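Local coordinates for protein Esterase/lipase (Uncultured bacterium, PDB 3K6K) that probably hydrolyses carboxylic esters, as a homologue of hormone-sensitive lipase built on the alpha/beta hydrolase fold, at residues Q23-N28 against D204-P209; L162-M167 against S238-M243; V188-S193 against E217-G222; M243-G248 against S255-L260. All coordinates share one frame; numbering follows the deposited sequence.

Contact 1 (Q23-N28 against D204-P209)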
loop_
_atom_site.group_PDB
_atom_site.type_symbol
_atom_site.label_atom_id
_atom_site.label_comp_id
_atom_site.label_asym_id
_atom_site.label_seq_id
_atom_site.Cartn_x
_atom_site.Cartn_y
_atom_site.Cartn_z
ATOM N N GLN A 23 -12.463 21.199 -7.166
ATOM C CA GLN A 23 -12.742 22.372 -7.998
ATOM C C GLN A 23 -12.468 23.660 -7.187
ATOM O O GLN A 23 -11.990 24.644 -7.720
ATOM C CB GLN A 23 -14.167 22.333 -8.590
ATOM C CG GLN A 23 -14.446 23.464 -9.611
ATOM C CD GLN A 23 -14.502 22.990 -11.087
ATOM O OE1 GLN A 23 -15.327 23.511 -11.882
ATOM N NE2 GLN A 23 -13.633 22.030 -11.457
ATOM N N LEU A 24 -12.728 23.635 -5.905
ATOM C CA LEU A 24 -12.434 24.764 -5.116
ATOM C C LEU A 24 -10.923 24.927 -5.047
ATOM O O LEU A 24 -10.475 26.018 -5.238
ATOM C CB LEU A 24 -13.127 24.730 -3.779
ATOM C CG LEU A 24 -12.559 25.580 -2.674
ATOM C CD1 LEU A 24 -12.498 26.996 -3.013
ATOM C CD2 LEU A 24 -13.250 25.394 -1.374
ATOM N N LEU A 25 -10.157 23.846 -4.888
ATOM C CA LEU A 25 -8.689 23.911 -4.988
ATOM C C LEU A 25 -8.168 24.350 -6.374
ATOM O O LEU A 25 -7.199 25.109 -6.477
ATOM C CB LEU A 25 -8.050 22.591 -4.558
ATOM C CG LEU A 25 -8.419 22.030 -3.164
ATOM C CD1 LEU A 25 -7.732 20.698 -2.945
ATOM C CD2 LEU A 25 -8.116 22.953 -2.006
ATOM N N LYS A 26 -8.794 23.883 -7.438
ATOM C CA LYS A 26 -8.399 24.344 -8.776
ATOM C C LYS A 26 -8.487 25.878 -8.849
ATOM O O LYS A 26 -7.529 26.536 -9.250
ATOM C CB LYS A 26 -9.314 23.706 -9.820
ATOM C CG LYS A 26 -8.959 23.976 -11.261
ATOM C CD LYS A 26 -9.760 22.999 -12.094
ATOM C CE LYS A 26 -9.693 23.279 -13.553
ATOM N NZ LYS A 26 -10.070 21.988 -14.188
ATOM N N ILE A 27 -9.609 26.450 -8.404
ATOM C CA ILE A 27 -9.777 27.889 -8.481
ATOM C C ILE A 27 -8.721 28.636 -7.714
ATOM O O ILE A 27 -8.220 29.652 -8.209
ATOM C CB ILE A 27 -11.148 28.396 -8.028
ATOM C CG1 ILE A 27 -12.255 27.711 -8.847
ATOM C CG2 ILE A 27 -11.183 29.906 -8.212
ATOM C CD1 ILE A 27 -13.549 27.760 -8.232
ATOM N N ASN A 28 -8.362 28.165 -6.523
ATOM C CA ASN A 28 -7.297 28.856 -5.787
ATOM C C ASN A 28 -5.978 28.787 -6.490
ATOM O O ASN A 28 -5.177 29.707 -6.431
ATOM C CB ASN A 28 -7.116 28.289 -4.406
ATOM C CG ASN A 28 -8.279 28.608 -3.509
ATOM O OD1 ASN A 28 -8.276 28.218 -2.350
ATOM N ND2 ASN A 28 -9.284 29.321 -4.033
ATOM N N ASP A 204 -3.165 18.143 -9.752
ATOM C CA ASP A 204 -2.608 18.543 -8.453
ATOM C C ASP A 204 -2.574 20.066 -8.266
ATOM O O ASP A 204 -1.745 20.769 -8.869
ATOM C CB ASP A 204 -1.202 17.991 -8.302
ATOM C CG ASP A 204 -0.727 17.977 -6.850
ATOM O OD1 ASP A 204 -1.141 18.862 -6.056
ATOM O OD2 ASP A 204 0.058 17.058 -6.492
ATOM N N PHE A 205 -3.470 20.571 -7.420
ATOM C CA PHE A 205 -3.623 22.012 -7.254
ATOM C C PHE A 205 -3.123 22.386 -5.870
ATOM O O PHE A 205 -3.505 23.416 -5.341
ATOM C CB PHE A 205 -5.092 22.465 -7.381
ATOM C CG PHE A 205 -5.897 21.744 -8.437
ATOM C CD1 PHE A 205 -5.557 21.824 -9.782
ATOM C CD2 PHE A 205 -7.042 21.056 -8.084
ATOM C CE1 PHE A 205 -6.314 21.207 -10.727
ATOM C CE2 PHE A 205 -7.809 20.405 -9.055
ATOM C CZ PHE A 205 -7.432 20.474 -10.367
ATOM N N LEU A 206 -2.306 21.538 -5.267
ATOM C CA LEU A 206 -1.670 21.894 -4.023
ATOM C C LEU A 206 -0.165 21.746 -4.056
ATOM O O LEU A 206 0.564 22.646 -3.639
ATOM C CB LEU A 206 -2.248 21.095 -2.872
ATOM C CG LEU A 206 -3.665 21.570 -2.493
ATOM C CD1 LEU A 206 -4.216 20.655 -1.434
ATOM C CD2 LEU A 206 -3.707 23.134 -2.050
ATOM N N ALA A 207 0.306 20.609 -4.560
ATOM C CA ALA A 207 1.738 20.336 -4.533
ATOM C C ALA A 207 2.468 21.251 -5.502
ATOM O O ALA A 207 3.695 21.388 -5.409
ATOM C CB ALA A 207 2.047 18.894 -4.817
ATOM N N GLU A 208 1.731 21.897 -6.403
ATOM C CA GLU A 208 2.352 22.921 -7.248
ATOM C C GLU A 208 3.525 22.329 -8.069
ATOM O O GLU A 208 4.705 22.704 -7.893
ATOM C CB GLU A 208 2.842 24.062 -6.355
ATOM C CG GLU A 208 2.981 25.393 -7.018
ATOM C CD GLU A 208 2.338 26.451 -6.177
ATOM O OE1 GLU A 208 2.827 26.707 -5.048
ATOM O OE2 GLU A 208 1.307 26.990 -6.643
ATOM N N PRO A 209 3.209 21.337 -8.908
ATOM C CA PRO A 209 4.259 20.711 -9.711
ATOM C C PRO A 209 5.152 21.684 -10.495
ATOM O O PRO A 209 6.373 21.540 -10.518
ATOM C CB PRO A 209 3.462 19.781 -10.653
ATOM C CG PRO A 209 2.120 19.552 -9.959
ATOM C CD PRO A 209 2.080 20.405 -8.705
HETATM O O HOH W 1 -5.077 25.180 -4.510
#
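The ring of Phe205 lies against one turn of helix 18-30, where Lys26 supplies the atoms over its face. Lys26 CB stands 3.7 Å from the centroid of the Phe205 ring and only 12° off the normal, a CH-pi contact. With CG anti to the backbone N (chi1 -174°) and an extended chain beyond, Lys26 also runs CG and CD past the far end of the ring, while its CA sits above the rim of the same face. The other apolar contacts come from Leu25, whose CB is 4.0 Å from Phe205 CD2 and whose CD1 meets Leu206 CD1 at 3.8 Å.

The polar link is a single water that donates to Leu25 O at 2.9 Å; the 2.5 Å between this water and Phe205 O is doubtfully short. Within the loop, Asp204 OD1 accepts from both Leu206 N and Ala207 N, an Asx turn extended to an Asx motif, which fixes the backbone just after Phe205. With an alanine in place of Phe205, the aliphatic chain of Lys26 would probably lose its aromatic platform, opening a gap beside the helix.

Leu206 also touches His281, part of a probable catalytic triad. An N-terminal helix packed on a loop beside the active site is consistent with the cap of hormone-sensitive-lipase-like esterases.

Contact 2 (L162-M167 against S238-M243)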
loop_
_atom_site.group_PDB
_atom_site.type_symbol
_atom_site.label_atom_id
_atom_site.label_comp_id
_atom_site.label_asym_id
_atom_site.label_seq_id
_atom_site.Cartn_x
_atom_site.Cartn_y
_atom_site.Cartn_z
ATOM N N LEU A 162 11.539 13.825 5.676
ATOM C CA LEU A 162 12.350 13.883 6.862
ATOM C C LEU A 162 12.062 12.799 7.866
ATOM O O LEU A 162 12.986 12.395 8.593
ATOM C CB LEU A 162 12.241 15.262 7.530
ATOM C CG LEU A 162 12.632 16.489 6.675
ATOM C CD1 LEU A 162 12.005 17.725 7.266
ATOM C CD2 LEU A 162 14.215 16.645 6.540
ATOM N N THR A 163 10.805 12.342 7.975
ATOM C CA THR A 163 10.563 11.206 8.833
ATOM C C THR A 163 11.323 9.939 8.414
ATOM O O THR A 163 11.769 9.202 9.269
ATOM C CB THR A 163 9.091 10.928 9.183
ATOM O OG1 THR A 163 8.760 9.524 8.962
ATOM C CG2 THR A 163 8.158 11.843 8.528
ATOM N N THR A 164 11.523 9.716 7.118
ATOM C CA THR A 164 12.450 8.676 6.675
ATOM C C THR A 164 13.923 9.054 6.841
ATOM O O THR A 164 14.594 8.474 7.729
ATOM C CB THR A 164 12.118 8.176 5.326
ATOM O OG1 THR A 164 10.852 7.558 5.446
ATOM C CG2 THR A 164 13.132 7.113 4.852
ATOM N N ALA A 165 14.406 10.012 6.038
ATOM C CA ALA A 165 15.741 10.644 6.249
ATOM C C ALA A 165 16.265 10.778 7.698
ATOM O O ALA A 165 17.285 10.233 8.036
ATOM C CB ALA A 165 15.763 11.982 5.564
ATOM N N SER A 166 15.557 11.471 8.584
ATOM C CA SER A 166 15.981 11.546 10.005
ATOM C C SER A 166 16.299 10.191 10.683
ATOM O O SER A 166 17.145 10.129 11.595
ATOM C CB SER A 166 14.914 12.246 10.862
ATOM O OG SER A 166 13.737 11.434 11.035
ATOM N N MET A 167 15.618 9.118 10.264
ATOM C CA MET A 167 15.820 7.827 10.913
ATOM C C MET A 167 17.007 7.103 10.277
ATOM O O MET A 167 17.730 6.362 10.981
ATOM C CB MET A 167 14.538 6.959 10.917
ATOM C CG MET A 167 13.469 7.569 11.756
ATOM S SD MET A 167 14.012 7.706 13.501
ATOM C CE MET A 167 14.303 9.514 13.637
ATOM N N SER A 238 17.304 -0.439 4.458
ATOM C CA SER A 238 17.392 -1.571 5.412
ATOM C C SER A 238 17.249 -1.175 6.893
ATOM O O SER A 238 17.920 -0.255 7.385
ATOM C CB SER A 238 18.770 -2.269 5.271
ATOM O OG SER A 238 19.026 -2.667 3.937
ATOM N N GLY A 239 16.389 -1.858 7.609
ATOM C CA GLY A 239 16.422 -1.785 9.079
ATOM C C GLY A 239 15.591 -0.661 9.640
ATOM O O GLY A 239 15.454 -0.499 10.885
ATOM N N LEU A 240 15.017 0.128 8.732
ATOM C CA LEU A 240 13.944 1.053 9.122
ATOM C C LEU A 240 12.742 0.303 9.683
ATOM O O LEU A 240 12.494 -0.844 9.273
ATOM C CB LEU A 240 13.560 1.914 7.939
ATOM C CG LEU A 240 14.644 2.944 7.560
ATOM C CD1 LEU A 240 14.074 3.829 6.511
ATOM C CD2 LEU A 240 15.142 3.804 8.728
ATOM N N PRO A 241 12.025 0.921 10.631
ATOM C CA PRO A 241 10.838 0.432 11.332
ATOM C C PRO A 241 9.544 0.489 10.500
ATOM O O PRO A 241 9.509 1.106 9.409
ATOM C CB PRO A 241 10.710 1.383 12.526
ATOM C CG PRO A 241 11.574 2.530 12.264
ATOM C CD PRO A 241 12.432 2.268 11.080
ATOM N N GLU A 242 8.483 -0.151 10.960
ATOM C CA GLU A 242 7.293 -0.244 10.099
ATOM C C GLU A 242 6.700 1.082 9.627
ATOM O O GLU A 242 6.610 2.043 10.380
ATOM C CB GLU A 242 6.247 -1.166 10.641
ATOM C CG GLU A 242 6.002 -1.051 12.092
ATOM C CD GLU A 242 5.310 -2.310 12.654
ATOM O OE1 GLU A 242 4.437 -2.887 11.971
ATOM O OE2 GLU A 242 5.607 -2.688 13.799
ATOM N N MET A 243 6.280 1.100 8.366
ATOM C CA MET A 243 5.832 2.301 7.718
ATOM C C MET A 243 4.341 2.202 7.387
ATOM O O MET A 243 3.871 1.153 6.919
ATOM C CB MET A 243 6.620 2.477 6.440
ATOM C CG MET A 243 8.085 2.874 6.611
ATOM S SD MET A 243 8.763 3.033 4.934
ATOM C CE MET A 243 10.446 3.639 5.134
#
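No aromatic ring or other flat side chain takes part where Thr164 and Met167 meet Leu240 and Met243, so this interface has neither stacked faces nor ring edges; aliphatic groups, one methionine methyl and one hydroxyl do the touching. Leu240 is the central piece. Its two methyls divide between two residues one helical turn apart: CD1 lies 3.8 Å from Thr164 CG2, and CD2 lies 3.9 Å from Met167 CB. The fork of the leucine therefore straddles the helix surface instead of pressing on a single side chain, and it lies roughly perpendicular to Thr164.

The torsions of Thr164 sort its two branches. CG2, anti to the backbone N, goes to the leucine, whereas OG1, beside that N (chi1 -64°), is turned to Met243. There it faces the methyl at the end of an extended chain, with Met243 CE 4.0 Å from Thr164 OG1. This hydroxyl oxygen is buried by the contact and has no polar partner in the model, which is likely to carry some energetic cost. Met167 behaves differently: its CB makes the contact, while the thioether chain bends at chi2 and chi3 and leads off, its side chain touching Tyr138, Pro178 and Leu181.

Met183 of the neighbouring strand 180-184 touches both Thr164 and Met243, closing the group from the sheet side. The arrangement is that of an alpha/beta hydrolase core, in which helix 158-172, following the probable nucleophile elbow, packs on the central sheet and here meets the approach to strand 243-248.

Contact 3 (V188-S193 against E217-G222)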
loop_
_atom_site.group_PDB
_atom_site.type_symbol
_atom_site.label_atom_id
_atom_site.label_comp_id
_atom_site.label_asym_id
_atom_site.label_seq_id
_atom_site.Cartn_x
_atom_site.Cartn_y
_atom_site.Cartn_z
ATOM N N VAL A 188 9.654 12.481 -1.448
ATOM C CA VAL A 188 10.809 11.665 -1.217
ATOM C C VAL A 188 11.678 11.480 -2.431
ATOM O O VAL A 188 12.656 10.730 -2.375
ATOM C CB VAL A 188 10.438 10.289 -0.631
ATOM C CG1 VAL A 188 10.186 10.423 0.834
ATOM C CG2 VAL A 188 9.252 9.667 -1.367
ATOM N N ASP A 189 11.333 12.142 -3.527
ATOM C CA ASP A 189 12.183 12.102 -4.710
ATOM C C ASP A 189 12.327 13.478 -5.327
ATOM O O ASP A 189 11.556 13.819 -6.209
ATOM C CB ASP A 189 11.600 11.184 -5.752
ATOM C CG ASP A 189 12.580 10.894 -6.889
ATOM O OD1 ASP A 189 12.322 9.983 -7.689
ATOM O OD2 ASP A 189 13.615 11.583 -6.988
ATOM N N LEU A 190 13.315 14.265 -4.879
ATOM C CA LEU A 190 13.528 15.616 -5.417
ATOM C C LEU A 190 14.010 15.672 -6.845
ATOM O O LEU A 190 14.204 16.773 -7.398
ATOM C CB LEU A 190 14.426 16.443 -4.521
ATOM C CG LEU A 190 13.508 17.066 -3.460
ATOM C CD1 LEU A 190 12.902 15.979 -2.536
ATOM C CD2 LEU A 190 14.306 18.095 -2.645
ATOM N N THR A 191 14.150 14.510 -7.480
ATOM C CA THR A 191 14.322 14.501 -8.936
ATOM C C THR A 191 13.058 14.772 -9.714
ATOM O O THR A 191 13.135 15.136 -10.875
ATOM C CB THR A 191 14.998 13.212 -9.512
ATOM O OG1 THR A 191 14.040 12.160 -9.613
ATOM C CG2 THR A 191 16.212 12.739 -8.682
ATOM N N LEU A 192 11.879 14.532 -9.134
ATOM C CA LEU A 192 10.609 14.847 -9.811
ATOM C C LEU A 192 10.477 14.342 -11.261
ATOM O O LEU A 192 10.335 15.156 -12.169
ATOM C CB LEU A 192 10.346 16.366 -9.776
ATOM C CG LEU A 192 10.444 17.104 -8.407
ATOM C CD1 LEU A 192 10.583 18.581 -8.615
ATOM C CD2 LEU A 192 9.212 16.878 -7.557
ATOM N N SER A 193 10.412 13.019 -11.470
ATOM C CA SER A 193 10.736 12.410 -12.783
ATOM C C SER A 193 9.901 11.186 -13.088
ATOM O O SER A 193 9.877 10.691 -14.236
ATOM C CB SER A 193 12.244 12.175 -12.883
ATOM O OG SER A 193 12.685 11.216 -11.932
ATOM N N GLU A 217 14.991 23.382 -5.122
ATOM C CA GLU A 217 16.383 23.753 -5.323
ATOM C C GLU A 217 16.907 24.489 -4.092
ATOM O O GLU A 217 18.021 24.253 -3.662
ATOM C CB GLU A 217 16.573 24.574 -6.590
ATOM C CG GLU A 217 18.061 24.820 -6.954
ATOM C CD GLU A 217 18.853 23.530 -7.240
ATOM O OE1 GLU A 217 19.795 23.226 -6.458
ATOM O OE2 GLU A 217 18.532 22.823 -8.239
ATOM N N LEU A 218 16.076 25.335 -3.491
ATOM C CA LEU A 218 16.486 26.063 -2.279
ATOM C C LEU A 218 16.978 25.145 -1.156
ATOM O O LEU A 218 17.863 25.507 -0.368
ATOM C CB LEU A 218 15.384 27.022 -1.792
ATOM C CG LEU A 218 14.848 27.986 -2.869
ATOM C CD1 LEU A 218 13.506 28.665 -2.466
ATOM C CD2 LEU A 218 15.901 29.035 -3.332
ATOM N N TYR A 219 16.411 23.948 -1.092
ATOM C CA TYR A 219 16.818 22.991 -0.092
ATOM C C TYR A 219 18.098 22.267 -0.499
ATOM O O TYR A 219 19.014 22.132 0.307
ATOM C CB TYR A 219 15.708 21.977 0.112
ATOM C CG TYR A 219 15.970 20.989 1.225
ATOM C CD1 TYR A 219 15.967 19.606 0.974
ATOM C CD2 TYR A 219 16.206 21.439 2.537
ATOM C CE1 TYR A 219 16.193 18.689 1.997
ATOM C CE2 TYR A 219 16.443 20.540 3.562
ATOM C CZ TYR A 219 16.409 19.158 3.288
ATOM O OH TYR A 219 16.627 18.278 4.311
ATOM N N VAL A 220 18.130 21.808 -1.747
ATOM C CA VAL A 220 19.216 21.008 -2.299
ATOM C C VAL A 220 20.478 21.853 -2.448
ATOM O O VAL A 220 21.483 21.664 -1.731
ATOM C CB VAL A 220 18.835 20.477 -3.675
ATOM C CG1 VAL A 220 19.968 19.771 -4.268
ATOM C CG2 VAL A 220 17.657 19.515 -3.592
ATOM N N GLY A 221 20.384 22.773 -3.412
ATOM C CA GLY A 221 21.358 23.838 -3.707
ATOM C C GLY A 221 22.853 23.587 -3.840
ATOM O O GLY A 221 23.641 24.061 -3.036
ATOM N N GLY A 222 23.240 22.828 -4.845
ATOM C CA GLY A 222 24.649 22.488 -4.953
ATOM C C GLY A 222 24.738 21.003 -4.644
ATOM O O GLY A 222 25.384 20.279 -5.402
#
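Leu190 reaches the end of helix 209-220 with one methyl, CD2, which rests 3.8 Å from Val220 CG2. A chi1 of -86° turns the leucine toward the helix, and a chi2 of 66° sets CD2 nearly anti to CA, making it the leading methyl. The leucine and valine run alongside one another, pointing opposite ways. Val220 has CG1 anti to the backbone N (chi1 175°), which leaves CG2 as the branch that receives the leucine. The ring of Tyr219 swings out so that Leu190 CD2 comes to its edge, near the ring plane, 4.3 Å from Tyr219 CD1. The tyrosine also stacks on Tyr91.

Behind the leucine the loop is tightly shaped. Asp189 to Leu192 form a type I beta turn, and Asp189 OD2 accepts from Thr191 OG1 at 2.7 Å and from Thr191 N at 3.0 Å, the latter closing an Asx turn. Both donors come from the same face of the carboxylate. The other oxygen, OD1, forms a salt bridge with Arg194.

Chemically, the labour is divided: the contact across the segments is purely apolar and small, while polar bonds within the turn are likely to fix the backbone from which Leu190 projects. Arg225 adds a polar tie, bonding to Leu190 O and Glu217 OE2.

Contact 4 (M243-G248 against S255-L260). With SO4 (sulfate ion), chain I.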
loop_
_atom_site.group_PDB
_atom_site.type_symbol
_atom_site.label_atom_id
_atom_site.label_comp_id
_atom_site.label_asym_id
_atom_site.label_seq_id
_atom_site.Cartn_x
_atom_site.Cartn_y
_atom_site.Cartn_z
ATOM N N MET A 243 6.280 1.100 8.366
ATOM C CA MET A 243 5.832 2.301 7.718
ATOM C C MET A 243 4.341 2.202 7.387
ATOM O O MET A 243 3.871 1.153 6.919
ATOM C CB MET A 243 6.620 2.477 6.440
ATOM C CG MET A 243 8.085 2.874 6.611
ATOM S SD MET A 243 8.763 3.033 4.934
ATOM C CE MET A 243 10.446 3.639 5.134
ATOM N N LEU A 244 3.604 3.284 7.683
ATOM C CA LEU A 244 2.249 3.479 7.194
ATOM C C LEU A 244 2.360 4.741 6.347
ATOM O O LEU A 244 2.843 5.765 6.826
ATOM C CB LEU A 244 1.268 3.649 8.346
ATOM C CG LEU A 244 -0.219 3.877 7.942
ATOM C CD1 LEU A 244 -0.956 2.561 7.403
ATOM C CD2 LEU A 244 -0.993 4.549 9.082
ATOM N N ILE A 245 2.033 4.628 5.057
ATOM C CA ILE A 245 1.941 5.747 4.113
ATOM C C ILE A 245 0.449 5.986 3.719
ATOM O O ILE A 245 -0.300 5.056 3.363
ATOM C CB ILE A 245 2.831 5.499 2.830
ATOM C CG1 ILE A 245 4.266 5.142 3.201
ATOM C CG2 ILE A 245 2.872 6.751 1.937
ATOM C CD1 ILE A 245 4.984 4.562 2.130
ATOM N N HIS A 246 -0.028 7.211 3.852
ATOM C CA HIS A 246 -1.298 7.564 3.214
ATOM C C HIS A 246 -1.071 8.544 2.087
ATOM O O HIS A 246 -0.095 9.306 2.134
ATOM C CB HIS A 246 -2.258 8.139 4.215
ATOM C CG HIS A 246 -2.899 7.098 5.047
ATOM N ND1 HIS A 246 -4.014 7.335 5.818
ATOM C CD2 HIS A 246 -2.625 5.778 5.165
ATOM C CE1 HIS A 246 -4.359 6.217 6.427
ATOM N NE2 HIS A 246 -3.554 5.248 6.019
ATOM N N VAL A 247 -1.940 8.554 1.078
ATOM C CA VAL A 247 -1.766 9.535 0.007
ATOM C C VAL A 247 -3.077 9.600 -0.782
ATOM O O VAL A 247 -3.923 8.686 -0.668
ATOM C CB VAL A 247 -0.515 9.113 -0.890
ATOM C CG1 VAL A 247 -0.733 7.697 -1.552
ATOM C CG2 VAL A 247 -0.122 10.165 -1.908
ATOM N N GLY A 248 -3.253 10.663 -1.574
ATOM C CA GLY A 248 -4.416 10.817 -2.432
ATOM C C GLY A 248 -4.121 10.490 -3.881
ATOM O O GLY A 248 -2.940 10.423 -4.283
ATOM N N SER A 255 3.734 8.858 -7.147
ATOM C CA SER A 255 4.726 7.810 -7.398
ATOM C C SER A 255 5.811 7.860 -6.301
ATOM O O SER A 255 6.570 6.916 -6.189
ATOM C CB SER A 255 5.318 7.873 -8.810
ATOM O OG SER A 255 4.308 7.760 -9.811
ATOM N N ASP A 256 5.859 8.933 -5.487
ATOM C CA ASP A 256 6.755 8.969 -4.307
ATOM C C ASP A 256 6.329 7.909 -3.252
ATOM O O ASP A 256 7.165 7.162 -2.685
ATOM C CB ASP A 256 6.805 10.358 -3.617
ATOM C CG ASP A 256 7.806 11.368 -4.289
ATOM O OD1 ASP A 256 8.366 12.188 -3.567
ATOM O OD2 ASP A 256 8.065 11.358 -5.504
ATOM N N SER A 257 5.033 7.887 -2.993
ATOM C CA SER A 257 4.433 6.900 -2.130
ATOM C C SER A 257 4.568 5.485 -2.640
ATOM O O SER A 257 5.031 4.632 -1.894
ATOM C CB SER A 257 2.973 7.245 -1.834
ATOM O OG SER A 257 2.924 8.343 -0.945
ATOM N N THR A 258 4.170 5.211 -3.874
ATOM C CA THR A 258 4.249 3.873 -4.402
ATOM C C THR A 258 5.727 3.474 -4.523
ATOM O O THR A 258 6.110 2.298 -4.275
ATOM C CB THR A 258 3.579 3.749 -5.802
ATOM O OG1 THR A 258 4.294 4.586 -6.701
ATOM C CG2 THR A 258 2.308 4.254 -5.804
ATOM N N THR A 259 6.581 4.419 -4.909
ATOM C CA THR A 259 8.019 4.079 -5.070
ATOM C C THR A 259 8.774 3.835 -3.792
ATOM O O THR A 259 9.561 2.872 -3.700
ATOM C CB THR A 259 8.807 5.066 -5.918
ATOM O OG1 THR A 259 8.183 5.170 -7.185
ATOM C CG2 THR A 259 10.269 4.529 -6.179
ATOM N N LEU A 260 8.569 4.691 -2.813
ATOM C CA LEU A 260 9.061 4.372 -1.492
ATOM C C LEU A 260 8.545 3.027 -0.967
ATOM O O LEU A 260 9.238 2.324 -0.195
ATOM C CB LEU A 260 8.627 5.441 -0.516
ATOM C CG LEU A 260 9.397 5.870 0.757
ATOM C CD1 LEU A 260 8.445 5.929 1.982
ATOM C CD2 LEU A 260 10.786 5.248 1.050
HETATM S S SO4 I . 6.078 2.669 -9.120
HETATM O O1 SO4 I . 5.331 3.902 -8.855
HETATM O O2 SO4 I . 5.728 2.206 -10.470
HETATM O O3 SO4 I . 7.520 2.956 -8.953
HETATM O O4 SO4 I . 5.709 1.569 -8.230
#
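Ile245 owes its double contact to a chi1 of -52°: CG2 stands anti to the backbone N and points at Ser257, while CG1 lies beside that N and carries CD1 on to Leu260. Ile245 CG2 approaches Ser257 OG to 3.3 Å, and CD1 meets Leu260 CD1 at 3.7 Å. Val247 CB lies 3.5 Å from Ser257 OG. With Val247 CG1 between the backbone N and the carbonyl carbon (chi1 61°), that methyl rests against Ser257 CB and CG2 is turned to the hydroxyl. The two branched side chains thus meet the small hydroxymethyl of Ser257 from directions roughly at right angles. At the other end, Leu260 CD1 also lies 4.1 Å from Met243 SD.

Replacing Ile245 with an alanine would probably open a gap between Ser257 and Leu260, leaving the leucine methyl without its main support from the strand.

Strand and helix run nearly antiparallel, their axes 9.0 Å apart at 152°, as in a beta-alpha-beta crossover; strand 271-276 completes the unit. The outward side of the helix is chemically different. Thr258 OG1 donates to O1 of a sulfate, probably from the crystallisation liquor, although the 2.5 Å between Thr258 OG1 and sulfate O1 is doubtfully short. Thr258 of the second subunit bonds the same ion, and Ser255 OG bonds Glu262 of that subunit. The helix therefore has an inner face that packs through Leu260 and the small Ser257 against aliphatic strand side chains, and an outer face whose hydroxyls meet an anion and the neighbouring chain.

How the contacts relate
Contacts 2 and 4 share Met243, so its side chain lies between helices 158-172 and 254-266; the centres of the two contacts are about 13 Å apart. Contact 4 is tied to contact 3 through Asp256, whose OD1 probably accepts from Asp189 N at 3.0 Å; the 2.5 Å from Asp256 OD1 to Val188 N is doubtfully short. Contact 3 reaches contact 2 by packing, with Leu162 CD2 3.7 Å from Tyr219 OH. Contact 1 stands apart: its centre is about 30 Å from that of contact 2, and its nearest atoms are about 5 Å from contact 3. Contacts 1 and 4 nevertheless both border the presumed Ser157-His281-Glu251 triad, through Leu206 on His281 and Gly248 N bonded to Glu251.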